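Local coordinates for glycosylation Associate Protein 1 (Streptococcus agalactiae serotype V, PDB 6OYC) that probably serves the accessory Sec system as a GT-B-like component of the Gap123 complex that supports secretion of glycosylated adhesins and may bind sugar, at residues F31-N36 with S257-A262; C280-I285 with L454-E459; V298-F303 with G504-R509; Y437-G442 with I447-T452. All blocks are in the same frame, centred on the assembly; numbering follows the deposited sequence.

Contact 1: residues F31-N36 with S257-A262. With SO4 (sulfate ion), chain J.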
loop_
_atom_site.group_PDB
_atom_site.type_symbol
_atom_site.label_atom_id
_atom_site.label_comp_id
_atom_site.label_asym_id
_atom_site.label_seq_id
_atom_site.Cartn_x
_atom_site.Cartn_y
_atom_site.Cartn_z
ATOM N N PHE A 31 -0.738 1.687 1.995
ATOM C CA PHE A 31 -0.736 2.484 3.220
ATOM C C PHE A 31 0.001 1.761 4.349
ATOM O O PHE A 31 -0.245 0.581 4.603
ATOM C CB PHE A 31 -2.185 2.779 3.628
ATOM C CG PHE A 31 -2.308 3.548 4.904
ATOM C CD1 PHE A 31 -2.229 4.937 4.898
ATOM C CD2 PHE A 31 -2.446 2.888 6.116
ATOM C CE1 PHE A 31 -2.310 5.656 6.080
ATOM C CE2 PHE A 31 -2.533 3.601 7.305
ATOM C CZ PHE A 31 -2.468 4.991 7.285
ATOM N N ASP A 32 0.922 2.454 5.019
ATOM C CA ASP A 32 1.661 1.790 6.091
ATOM C C ASP A 32 2.046 2.811 7.153
ATOM O O ASP A 32 1.615 3.968 7.112
ATOM C CB ASP A 32 2.875 1.038 5.537
ATOM C CG ASP A 32 4.006 1.963 5.092
ATOM O OD1 ASP A 32 3.880 3.201 5.185
ATOM O OD2 ASP A 32 5.044 1.439 4.634
ATOM N N ASP A 33 2.906 2.376 8.086
ATOM C CA ASP A 33 3.264 3.205 9.232
ATOM C C ASP A 33 3.972 4.491 8.818
ATOM O O ASP A 33 3.775 5.538 9.450
ATOM C CB ASP A 33 4.110 2.390 10.223
ATOM C CG ASP A 33 5.334 1.724 9.568
ATOM O OD1 ASP A 33 5.229 1.294 8.391
ATOM O OD2 ASP A 33 6.400 1.626 10.240
ATOM N N THR A 34 4.786 4.455 7.763
ATOM C CA THR A 34 5.468 5.678 7.357
ATOM C C THR A 34 4.476 6.727 6.879
ATOM O O THR A 34 4.596 7.907 7.230
ATOM C CB THR A 34 6.488 5.381 6.266
ATOM O OG1 THR A 34 7.403 4.384 6.726
ATOM C CG2 THR A 34 7.258 6.660 5.882
ATOM N N ILE A 35 3.497 6.322 6.061
ATOM C CA ILE A 35 2.473 7.264 5.608
ATOM C C ILE A 35 1.749 7.852 6.807
ATOM O O ILE A 35 1.586 9.072 6.936
ATOM C CB ILE A 35 1.476 6.573 4.658
ATOM C CG1 ILE A 35 2.185 5.921 3.457
ATOM C CG2 ILE A 35 0.342 7.549 4.286
ATOM C CD1 ILE A 35 2.664 6.889 2.441
ATOM N N ASN A 36 1.292 6.979 7.696
ATOM C CA ASN A 36 0.543 7.428 8.856
ATOM C C ASN A 36 1.362 8.406 9.692
ATOM O O ASN A 36 0.855 9.455 10.109
ATOM C CB ASN A 36 0.121 6.207 9.667
ATOM C CG ASN A 36 -0.357 6.572 11.035
ATOM O OD1 ASN A 36 0.445 6.744 11.960
ATOM N ND2 ASN A 36 -1.670 6.727 11.174
ATOM N N SER A 257 3.019 -4.343 12.135
ATOM C CA SER A 257 2.722 -5.775 12.174
ATOM C C SER A 257 2.566 -6.395 10.778
ATOM O O SER A 257 2.890 -7.573 10.594
ATOM C CB SER A 257 1.464 -6.013 13.004
ATOM O OG SER A 257 0.346 -5.350 12.425
ATOM N N GLU A 258 2.073 -5.641 9.781
ATOM C CA GLU A 258 1.929 -6.230 8.449
ATOM C C GLU A 258 3.286 -6.555 7.826
ATOM O O GLU A 258 3.393 -7.501 7.047
ATOM C CB GLU A 258 1.137 -5.292 7.540
ATOM C CG GLU A 258 0.939 -5.789 6.098
ATOM C CD GLU A 258 0.494 -4.676 5.126
ATOM O OE1 GLU A 258 -0.594 -4.809 4.512
ATOM O OE2 GLU A 258 1.228 -3.667 4.972
ATOM N N ARG A 259 4.327 -5.789 8.165
ATOM C CA ARG A 259 5.688 -5.934 7.647
ATOM C C ARG A 259 6.599 -6.735 8.569
ATOM O O ARG A 259 7.444 -7.491 8.098
ATOM C CB ARG A 259 6.315 -4.555 7.439
ATOM C CG ARG A 259 7.755 -4.565 6.969
ATOM C CD ARG A 259 8.287 -3.136 6.798
ATOM N NE ARG A 259 8.403 -2.438 8.079
ATOM C CZ ARG A 259 7.667 -1.385 8.432
ATOM N NH1 ARG A 259 6.760 -0.884 7.593
ATOM N NH2 ARG A 259 7.843 -0.823 9.625
ATOM N N ASN A 260 6.450 -6.604 9.874
ATOM C CA ASN A 260 7.465 -7.077 10.789
ATOM C C ASN A 260 7.043 -8.370 11.466
ATOM O O ASN A 260 5.915 -8.491 11.947
ATOM C CB ASN A 260 7.780 -5.990 11.811
ATOM C CG ASN A 260 8.449 -4.796 11.157
ATOM O OD1 ASN A 260 8.031 -3.644 11.329
ATOM N ND2 ASN A 260 9.470 -5.076 10.352
ATOM N N ASN A 261 7.955 -9.336 11.475
ATOM C CA ASN A 261 7.845 -10.502 12.337
ATOM C C ASN A 261 8.310 -10.141 13.754
ATOM O O ASN A 261 9.480 -9.795 13.966
ATOM C CB ASN A 261 8.673 -11.639 11.750
ATOM C CG ASN A 261 8.416 -12.948 12.433
ATOM O OD1 ASN A 261 8.271 -13.006 13.656
ATOM N ND2 ASN A 261 8.350 -14.014 11.650
ATOM N N ALA A 262 7.385 -10.219 14.718
ATOM C CA ALA A 262 7.700 -9.883 16.104
ATOM C C ALA A 262 8.941 -10.621 16.610
ATOM O O ALA A 262 9.791 -10.032 17.298
ATOM C CB ALA A 262 6.498 -10.201 16.990
HETATM S S SO4 J . 11.768 -8.060 9.538
HETATM O O1 SO4 J . 12.416 -6.771 9.277
HETATM O O2 SO4 J . 12.726 -9.011 10.109
HETATM O O3 SO4 J . 10.660 -7.865 10.496
HETATM O O4 SO4 J . 11.202 -8.588 8.281
HETATM O O HOH W 1 5.794 -1.546 4.943
#
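R259 and D33 meet in a bidentate salt bridge between the first turn of helix 33-43 and the loop after strand 250-255, at the C-terminal edge of the first Rossmann-like sheet of this GT-B-type chain. The guanidinium approaches end-on, with NH1 bonded to D33 OD1 at 2.8 Å and NH2 to D33 OD2 at 2.9 Å. Both bonds are almost straight, 178° for the first, and both oxygens are met on their syn sides. The planes are twisted by 28°: the nitrogens lie out of the carboxylate plane, whereas the oxygens stay close to that of the guanidinium. A bend at chi3 (67°) in an otherwise extended R259 chain turns its end toward D33. S254 OG bonds D33 OD2 and F234 O takes the NE proton of R259, so each partner of the bridge has a further hydrogen bond outside it. The next residue, N260, binds a sulfate through ND2, an ion probably from the crystallisation liquor.

D32 adds a second negative charge, its OD2 lying 4.1 Å from R259 NH1, too far for a direct salt bridge. Its carboxylate also works as the N-cap of helix 33-43: OD1 accepts from I35 N at 3.3 Å, with a weak bond from T34 N. One water closes the remaining distance, donating to D32 OD2 at 3.1 Å and accepting from R259 NH1 at 2.9 Å.

Contact 2: residues C280-I285 with L454-E459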
loop_
_atom_site.group_PDB
_atom_site.type_symbol
_atom_site.label_atom_id
_atom_site.label_comp_id
_atom_site.label_asym_id
_atom_site.label_seq_id
_atom_site.Cartn_x
_atom_site.Cartn_y
_atom_site.Cartn_z
ATOM N N CYS A 280 4.893 1.253 17.670
ATOM C CA CYS A 280 4.256 0.211 16.876
ATOM C C CYS A 280 2.752 0.417 16.816
ATOM O O CYS A 280 2.159 1.170 17.598
ATOM C CB CYS A 280 4.571 -1.199 17.381
ATOM S SG CYS A 280 4.296 -1.369 19.087
ATOM N N ASP A 281 2.151 -0.264 15.846
ATOM C CA ASP A 281 0.720 -0.193 15.609
ATOM C C ASP A 281 -0.084 -1.133 16.505
ATOM O O ASP A 281 -1.313 -1.028 16.537
ATOM C CB ASP A 281 0.423 -0.504 14.133
ATOM C CG ASP A 281 0.849 -1.906 13.726
ATOM O OD1 ASP A 281 1.964 -2.335 14.083
ATOM O OD2 ASP A 281 0.062 -2.603 13.053
ATOM N N ARG A 282 0.549 -2.039 17.237
ATOM C CA ARG A 282 -0.236 -3.031 17.960
ATOM C C ARG A 282 0.113 -3.049 19.443
ATOM O O ARG A 282 1.281 -2.907 19.828
ATOM C CB ARG A 282 -0.053 -4.414 17.343
ATOM C CG ARG A 282 -0.849 -4.588 16.045
ATOM C CD ARG A 282 -0.835 -6.032 15.630
ATOM N NE ARG A 282 -1.439 -6.851 16.670
ATOM C CZ ARG A 282 -2.695 -7.275 16.629
ATOM N NH1 ARG A 282 -3.443 -6.967 15.582
ATOM N NH2 ARG A 282 -3.193 -8.001 17.624
ATOM N N LEU A 283 -0.923 -3.228 20.268
ATOM C CA LEU A 283 -0.737 -3.240 21.717
ATOM C C LEU A 283 -0.072 -4.528 22.188
ATOM O O LEU A 283 0.785 -4.487 23.079
ATOM C CB LEU A 283 -2.074 -3.034 22.422
ATOM C CG LEU A 283 -2.594 -1.597 22.442
ATOM C CD1 LEU A 283 -3.926 -1.525 23.161
ATOM C CD2 LEU A 283 -1.601 -0.691 23.111
ATOM N N ASP A 284 -0.430 -5.680 21.605
ATOM C CA ASP A 284 0.226 -6.924 22.013
ATOM C C ASP A 284 1.720 -6.889 21.687
ATOM O O ASP A 284 2.557 -7.212 22.542
ATOM C CB ASP A 284 -0.454 -8.164 21.395
ATOM C CG ASP A 284 -0.770 -8.022 19.893
ATOM O OD1 ASP A 284 -0.371 -7.022 19.266
ATOM O OD2 ASP A 284 -1.421 -8.932 19.325
ATOM N N ILE A 285 2.081 -6.472 20.467
ATOM C CA ILE A 285 3.498 -6.327 20.133
ATOM C C ILE A 285 4.159 -5.333 21.078
ATOM O O ILE A 285 5.280 -5.555 21.556
ATOM C CB ILE A 285 3.672 -5.901 18.663
ATOM C CG1 ILE A 285 3.263 -7.026 17.699
ATOM C CG2 ILE A 285 5.102 -5.492 18.394
ATOM C CD1 ILE A 285 3.808 -6.842 16.270
ATOM N N LEU A 454 -12.177 -11.017 18.132
ATOM C CA LEU A 454 -11.672 -9.812 18.756
ATOM C C LEU A 454 -10.465 -9.305 17.982
ATOM O O LEU A 454 -9.613 -10.078 17.539
ATOM C CB LEU A 454 -11.287 -10.073 20.214
ATOM C CG LEU A 454 -10.883 -8.868 21.080
ATOM C CD1 LEU A 454 -9.373 -8.524 20.983
ATOM C CD2 LEU A 454 -11.764 -7.642 20.764
ATOM N N THR A 455 -10.405 -7.991 17.826
ATOM C CA THR A 455 -9.322 -7.306 17.148
ATOM C C THR A 455 -8.992 -6.081 17.975
ATOM O O THR A 455 -9.791 -5.636 18.798
ATOM C CB THR A 455 -9.707 -6.890 15.711
ATOM O OG1 THR A 455 -10.719 -5.870 15.758
ATOM C CG2 THR A 455 -10.253 -8.091 14.913
ATOM N N GLU A 456 -7.814 -5.522 17.748
ATOM C CA GLU A 456 -7.531 -4.267 18.421
ATOM C C GLU A 456 -8.312 -3.100 17.828
ATOM O O GLU A 456 -8.294 -2.006 18.404
ATOM C CB GLU A 456 -6.028 -3.987 18.376
ATOM C CG GLU A 456 -5.170 -5.118 18.918
ATOM C CD GLU A 456 -3.789 -4.628 19.319
ATOM O OE1 GLU A 456 -3.466 -3.464 18.979
ATOM O OE2 GLU A 456 -3.036 -5.395 19.969
ATOM N N PHE A 457 -9.001 -3.300 16.709
ATOM C CA PHE A 457 -9.666 -2.209 16.009
ATOM C C PHE A 457 -11.071 -1.925 16.505
ATOM O O PHE A 457 -11.573 -0.816 16.287
ATOM C CB PHE A 457 -9.740 -2.512 14.508
ATOM C CG PHE A 457 -8.428 -2.402 13.824
ATOM C CD1 PHE A 457 -8.012 -1.185 13.291
ATOM C CD2 PHE A 457 -7.581 -3.501 13.754
ATOM C CE1 PHE A 457 -6.793 -1.076 12.673
ATOM C CE2 PHE A 457 -6.358 -3.396 13.137
ATOM C CZ PHE A 457 -5.964 -2.188 12.594
ATOM N N VAL A 458 -11.733 -2.901 17.112
ATOM C CA VAL A 458 -13.151 -2.799 17.431
ATOM C C VAL A 458 -13.321 -3.028 18.922
ATOM O O VAL A 458 -12.795 -4.004 19.469
ATOM C CB VAL A 458 -13.990 -3.812 16.630
ATOM C CG1 VAL A 458 -15.405 -3.886 17.193
ATOM C CG2 VAL A 458 -14.003 -3.449 15.151
ATOM N N GLU A 459 -14.022 -2.113 19.579
ATOM C CA GLU A 459 -14.557 -2.344 20.913
ATOM C C GLU A 459 -16.029 -2.712 20.758
ATOM O O GLU A 459 -16.805 -1.940 20.184
ATOM C CB GLU A 459 -14.384 -1.116 21.806
ATOM C CG GLU A 459 -12.962 -0.915 22.329
ATOM C CD GLU A 459 -12.873 0.193 23.359
ATOM O OE1 GLU A 459 -13.326 -0.018 24.505
ATOM O OE2 GLU A 459 -12.360 1.283 23.021
#
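The carboxylate of E456 reaches across to the start of helix 283-292 and is gripped there by backbone amides of its first turn. Its OE1 takes L283 N at 2.9 Å in a nearly straight bond (172°), and its OE2 takes D284 N at 3.1 Å, each through the syn lone pair. A carboxylate supplied from a distant loop thus accepts from the N-H groups of the first helical turn, where the helix dipole would probably help to stabilise its negative charge.

E456 gets there as an extended side chain: CG stands beside the backbone N, opposite the carbonyl carbon (chi1 -54°), and the chain runs straight on from it. R282 bends at chi3 (60°), which folds its guanidinium over this chain. OE2 of E456 lies over one guanidinium face, 3.5 Å from R282 NH2, so the attraction is one of charge alone, with no N-H directed at the oxygen. The edge of the same group is taken by D284, gripped side-on: NE bonds OD1 at 2.8 Å and NH2 bonds OD2 at 2.6 Å. D284 OD1 also accepts from I285 N and comes within 3.2 Å of E456 OE2; R282, in contact with both acids, probably offsets their repulsion.

The network bridges the two Rossmann-like domains near the surface. Helix 283-292 follows strand 277-280 of the seven-stranded sheet, whereas 454-459 connects strands 449-451 and 464-466 of the six-stranded one, with F457 lying against helix 436-445.

Contact 3: residues V298-F303 with G504-R509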
loop_
_atom_site.group_PDB
_atom_site.type_symbol
_atom_site.label_atom_id
_atom_site.label_comp_id
_atom_site.label_asym_id
_atom_site.label_seq_id
_atom_site.Cartn_x
_atom_site.Cartn_y
_atom_site.Cartn_z
ATOM N N VAL A 298 5.809 3.429 22.246
ATOM C CA VAL A 298 4.600 4.231 22.109
ATOM C C VAL A 298 3.681 3.584 21.077
ATOM O O VAL A 298 4.098 3.294 19.945
ATOM C CB VAL A 298 4.910 5.684 21.724
ATOM C CG1 VAL A 298 3.580 6.450 21.529
ATOM C CG2 VAL A 298 5.773 6.348 22.787
ATOM N N HIS A 299 2.423 3.374 21.465
ATOM C CA HIS A 299 1.437 2.764 20.587
ATOM C C HIS A 299 0.844 3.835 19.683
ATOM O O HIS A 299 0.385 4.881 20.158
ATOM C CB HIS A 299 0.354 2.069 21.418
ATOM C CG HIS A 299 -0.869 1.680 20.642
ATOM N ND1 HIS A 299 -0.846 0.743 19.627
ATOM C CD2 HIS A 299 -2.159 2.077 20.757
ATOM C CE1 HIS A 299 -2.066 0.595 19.141
ATOM N NE2 HIS A 299 -2.880 1.391 19.810
ATOM N N VAL A 300 0.889 3.594 18.375
ATOM C CA VAL A 300 0.360 4.526 17.385
ATOM C C VAL A 300 -0.594 3.741 16.496
ATOM O O VAL A 300 -0.152 2.958 15.648
ATOM C CB VAL A 300 1.471 5.197 16.559
ATOM C CG1 VAL A 300 0.891 5.968 15.371
ATOM C CG2 VAL A 300 2.329 6.136 17.438
ATOM N N SER A 301 -1.897 3.932 16.692
ATOM C CA SER A 301 -2.847 3.232 15.837
ATOM C C SER A 301 -2.806 3.825 14.427
ATOM O O SER A 301 -2.666 5.042 14.257
ATOM C CB SER A 301 -4.267 3.283 16.405
ATOM O OG SER A 301 -4.514 4.494 17.084
ATOM N N PRO A 302 -2.894 2.998 13.405
ATOM C CA PRO A 302 -2.582 3.434 12.026
ATOM C C PRO A 302 -3.760 4.052 11.273
ATOM O O PRO A 302 -4.187 3.537 10.243
ATOM C CB PRO A 302 -2.119 2.124 11.374
ATOM C CG PRO A 302 -2.863 1.040 12.117
ATOM C CD PRO A 302 -2.996 1.530 13.535
ATOM N N PHE A 303 -4.246 5.200 11.753
ATOM C CA PHE A 303 -5.311 5.934 11.071
ATOM C C PHE A 303 -4.903 6.379 9.672
ATOM O O PHE A 303 -3.767 6.812 9.443
ATOM C CB PHE A 303 -5.707 7.175 11.869
ATOM C CG PHE A 303 -6.292 6.877 13.205
ATOM C CD1 PHE A 303 -7.587 6.381 13.314
ATOM C CD2 PHE A 303 -5.557 7.115 14.368
ATOM C CE1 PHE A 303 -8.135 6.106 14.566
ATOM C CE2 PHE A 303 -6.094 6.856 15.614
ATOM C CZ PHE A 303 -7.390 6.350 15.716
ATOM N N GLY A 504 -1.940 16.519 17.471
ATOM C CA GLY A 504 -0.535 16.687 17.764
ATOM C C GLY A 504 -0.070 16.093 19.072
ATOM O O GLY A 504 1.143 16.031 19.307
ATOM N N GLN A 505 -0.986 15.634 19.920
ATOM C CA GLN A 505 -0.585 15.156 21.239
ATOM C C GLN A 505 0.203 13.857 21.147
ATOM O O GLN A 505 1.156 13.649 21.902
ATOM C CB GLN A 505 -1.811 14.983 22.129
ATOM C CG GLN A 505 -2.481 16.295 22.486
ATOM C CD GLN A 505 -3.598 16.653 21.529
ATOM O OE1 GLN A 505 -3.683 16.112 20.417
ATOM N NE2 GLN A 505 -4.453 17.587 21.945
ATOM N N LEU A 506 -0.181 12.973 20.235
ATOM C CA LEU A 506 0.577 11.748 20.022
ATOM C C LEU A 506 2.008 12.060 19.588
ATOM O O LEU A 506 2.974 11.503 20.131
ATOM C CB LEU A 506 -0.148 10.884 18.986
ATOM C CG LEU A 506 0.278 9.428 18.860
ATOM C CD1 LEU A 506 0.378 8.771 20.222
ATOM C CD2 LEU A 506 -0.704 8.694 17.976
ATOM N N VAL A 507 2.161 12.976 18.621
ATOM C CA VAL A 507 3.489 13.347 18.131
ATOM C C VAL A 507 4.346 13.876 19.271
ATOM O O VAL A 507 5.517 13.510 19.420
ATOM C CB VAL A 507 3.376 14.384 17.000
ATOM C CG1 VAL A 507 4.724 15.028 16.736
ATOM C CG2 VAL A 507 2.832 13.740 15.732
ATOM N N GLU A 508 3.768 14.752 20.091
ATOM C CA GLU A 508 4.503 15.313 21.215
ATOM C C GLU A 508 4.855 14.244 22.243
ATOM O O GLU A 508 5.937 14.281 22.832
ATOM C CB GLU A 508 3.688 16.435 21.851
ATOM C CG GLU A 508 4.536 17.472 22.546
ATOM C CD GLU A 508 5.340 18.312 21.570
ATOM O OE1 GLU A 508 5.042 18.270 20.348
ATOM O OE2 GLU A 508 6.271 19.015 22.031
ATOM N N ARG A 509 3.962 13.278 22.464
ATOM C CA ARG A 509 4.279 12.169 23.365
ATOM C C ARG A 509 5.456 11.355 22.839
ATOM O O ARG A 509 6.378 11.021 23.591
ATOM C CB ARG A 509 3.047 11.279 23.558
ATOM C CG ARG A 509 3.288 10.038 24.420
ATOM C CD ARG A 509 1.966 9.422 24.877
ATOM N NE ARG A 509 1.184 10.377 25.659
ATOM C CZ ARG A 509 0.070 10.965 25.233
ATOM N NH1 ARG A 509 -0.416 10.690 24.027
ATOM N NH2 ARG A 509 -0.562 11.828 26.019
#
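L506 points its forked end from helix 505-512 at an edge strand of the seven-stranded parallel sheet, and its two methyl branches divide the work. CD1 comes against V298 CG1 at 4.2 Å, while CD2 settles on V300, 4.0 Å from CG2 and 4.1 Å from CG1. Between the two valines lies H299, whose carbonyl O is 3.9 Å from L506 CD1. The leucine is therefore laid across the strand end at the level of three successive residues, and what holds it is apolar packing, without a hydrogen bond between the segments.

The two valines present themselves differently. V298 and L506 run past one another in opposite directions and touch through single methyls, whereas V300 lies at a slant to the leucine and offers both of its branches. In L506, CG stands opposite the backbone N (chi1 -166°), and this carries the fork out from the helix axis toward the sheet.

Helix 505-512, at the C-terminal end of the chain, thereby covers one of the two edge strands, 297-299, whose neighbour in the sheet is strand 277-280: V298 and V300 both bond C280 through the backbone. I510 of the same helix packs on both valines, and M40 of helix 33-43 touches V300 and L506.

Contact 4: residues Y437-G442 with I447-T452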
loop_
_atom_site.group_PDB
_atom_site.type_symbol
_atom_site.label_atom_id
_atom_site.label_comp_id
_atom_site.label_asym_id
_atom_site.label_seq_id
_atom_site.Cartn_x
_atom_site.Cartn_y
_atom_site.Cartn_z
ATOM N N TYR A 437 -6.610 -3.415 5.817
ATOM C CA TYR A 437 -6.888 -2.064 5.361
ATOM C C TYR A 437 -8.349 -1.699 5.616
ATOM O O TYR A 437 -8.655 -0.562 5.988
ATOM C CB TYR A 437 -6.542 -1.883 3.881
ATOM C CG TYR A 437 -6.779 -0.427 3.528
ATOM C CD1 TYR A 437 -5.936 0.564 4.018
ATOM C CD2 TYR A 437 -7.890 -0.029 2.798
ATOM C CE1 TYR A 437 -6.162 1.916 3.745
ATOM C CE2 TYR A 437 -8.124 1.338 2.516
ATOM C CZ TYR A 437 -7.258 2.298 2.997
ATOM O OH TYR A 437 -7.469 3.641 2.748
ATOM N N THR A 438 -9.261 -2.658 5.439
ATOM C CA THR A 438 -10.674 -2.426 5.732
ATOM C C THR A 438 -10.883 -2.056 7.196
ATOM O O THR A 438 -11.683 -1.166 7.509
ATOM C CB THR A 438 -11.492 -3.667 5.362
ATOM O OG1 THR A 438 -11.318 -3.947 3.969
ATOM C CG2 THR A 438 -12.977 -3.460 5.639
ATOM N N GLN A 439 -10.176 -2.729 8.110
ATOM C CA GLN A 439 -10.258 -2.364 9.524
ATOM C C GLN A 439 -9.776 -0.934 9.750
ATOM O O GLN A 439 -10.419 -0.159 10.470
ATOM C CB GLN A 439 -9.443 -3.335 10.372
ATOM C CG GLN A 439 -9.956 -4.748 10.366
ATOM C CD GLN A 439 -9.103 -5.650 11.220
ATOM O OE1 GLN A 439 -7.947 -5.957 10.882
ATOM N NE2 GLN A 439 -9.650 -6.063 12.351
ATOM N N ILE A 440 -8.630 -0.574 9.152
ATOM C CA ILE A 440 -8.109 0.790 9.273
ATOM C C ILE A 440 -9.112 1.793 8.736
ATOM O O ILE A 440 -9.343 2.848 9.340
ATOM C CB ILE A 440 -6.760 0.919 8.544
ATOM C CG1 ILE A 440 -5.654 0.195 9.319
ATOM C CG2 ILE A 440 -6.406 2.386 8.323
ATOM C CD1 ILE A 440 -4.502 -0.229 8.427
ATOM N N ALA A 441 -9.709 1.492 7.579
ATOM C CA ALA A 441 -10.711 2.384 7.013
ATOM C C ALA A 441 -11.900 2.536 7.959
ATOM O O ALA A 441 -12.480 3.623 8.075
ATOM C CB ALA A 441 -11.152 1.862 5.645
ATOM N N GLY A 442 -12.259 1.461 8.662
ATOM C CA GLY A 442 -13.329 1.489 9.643
ATOM C C GLY A 442 -13.088 2.474 10.771
ATOM O O GLY A 442 -13.904 3.376 10.974
ATOM N N ILE A 447 -17.279 4.227 10.460
ATOM C CA ILE A 447 -18.214 3.171 10.067
ATOM C C ILE A 447 -18.045 1.983 11.009
ATOM O O ILE A 447 -16.901 1.521 11.229
ATOM C CB ILE A 447 -17.981 2.755 8.608
ATOM C CG1 ILE A 447 -18.123 3.963 7.673
ATOM C CG2 ILE A 447 -18.936 1.624 8.199
ATOM C CD1 ILE A 447 -17.963 3.617 6.189
ATOM N N PRO A 448 -19.121 1.478 11.616
ATOM C CA PRO A 448 -18.982 0.361 12.560
ATOM C C PRO A 448 -18.736 -0.958 11.830
ATOM O O PRO A 448 -19.200 -1.172 10.704
ATOM C CB PRO A 448 -20.334 0.354 13.293
ATOM C CG PRO A 448 -21.320 0.865 12.236
ATOM C CD PRO A 448 -20.525 1.907 11.441
ATOM N N GLN A 449 -18.002 -1.855 12.494
ATOM C CA GLN A 449 -17.570 -3.109 11.883
ATOM C C GLN A 449 -18.126 -4.322 12.614
ATOM O O GLN A 449 -18.061 -4.398 13.838
ATOM C CB GLN A 449 -16.044 -3.226 11.880
ATOM C CG GLN A 449 -15.347 -2.112 11.190
ATOM C CD GLN A 449 -13.880 -2.103 11.537
ATOM O OE1 GLN A 449 -13.130 -3.003 11.152
ATOM N NE2 GLN A 449 -13.466 -1.099 12.291
ATOM N N ILE A 450 -18.600 -5.307 11.864
ATOM C CA ILE A 450 -19.033 -6.575 12.444
ATOM C C ILE A 450 -17.981 -7.636 12.134
ATOM O O ILE A 450 -17.720 -7.937 10.963
ATOM C CB ILE A 450 -20.416 -7.012 11.930
ATOM C CG1 ILE A 450 -21.494 -6.001 12.327
ATOM C CG2 ILE A 450 -20.749 -8.407 12.476
ATOM C CD1 ILE A 450 -22.872 -6.342 11.774
ATOM N N ASN A 451 -17.403 -8.216 13.183
ATOM C CA ASN A 451 -16.407 -9.273 13.093
ATOM C C ASN A 451 -16.892 -10.493 13.878
ATOM O O ASN A 451 -17.810 -10.405 14.692
ATOM C CB ASN A 451 -15.040 -8.797 13.628
ATOM C CG ASN A 451 -14.588 -7.459 13.022
ATOM O OD1 ASN A 451 -14.277 -6.519 13.742
ATOM N ND2 ASN A 451 -14.572 -7.376 11.691
ATOM N N THR A 452 -16.275 -11.644 13.628
ATOM C CA THR A 452 -16.472 -12.814 14.477
ATOM C C THR A 452 -15.337 -13.022 15.467
ATOM O O THR A 452 -15.346 -14.016 16.194
ATOM C CB THR A 452 -16.615 -14.085 13.638
ATOM O OG1 THR A 452 -15.507 -14.182 12.732
ATOM C CG2 THR A 452 -17.904 -14.072 12.875
HETATM O O HOH W 2 -12.026 -5.121 13.016
#
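Helix 437-442 and strand 449-451 run roughly antiparallel, at 140° with their axes 10.2 Å apart, and the chain turns between them so that the CA atoms of G442 and I447 come within 5.2 Å. Q449 spans the gap. With its chain extended beyond CG, it lays its amide on the helix backbone: OE1 is 3.4 Å from Q439 CA, and NE2 is 3.7 Å from G442 CA. G442 has no side chain, and NE2 approaches its CA directly.

Q439 and Q449 cross at about a right angle, with their amide planes 84° apart; no hydrogen bond joins the two amides, and a buried water links them instead. It accepts from Q439 NE2 at 2.6 Å and donates to Q449 OE1 at 3.0 Å and to N451 OD1 at 2.7 Å. Three polar side chains of the two elements thus converge on one solvent molecule in the interior, while N451 ND2 is used by D429 O.

These elements are the second and third members of the beta-alpha-beta unit formed by strand 426-428, helix 436-445 and strand 449-451 in the six-stranded parallel sheet. Strand 449-451 lies between 426-428 and 464-466; I447 packs on I427 of the former, and I450 reaches helix 473-481.

In the fold
From the N terminus, contact 1 closes first, joining the start of helix 33-43 to the loop after strand 250-255 within the seven-stranded Rossmann-like domain; its loop carries the ten-stranded antiparallel sheet. Contacts 2 and 3 open later and cross, since 298-303 lies inside the loop closed by contact 2 and 504-509 beyond it. Contact 2 links that domain to the six-stranded one, and contact 3 brings the C-terminal helix back onto an edge strand of the first sheet. Contact 4, a local closure within a beta-alpha-beta unit, is nested in both. Neighbours also touch: S257 meets D281, N36 ND2 meets F303 O, L283 packs on H299, and T455 packs on Q439.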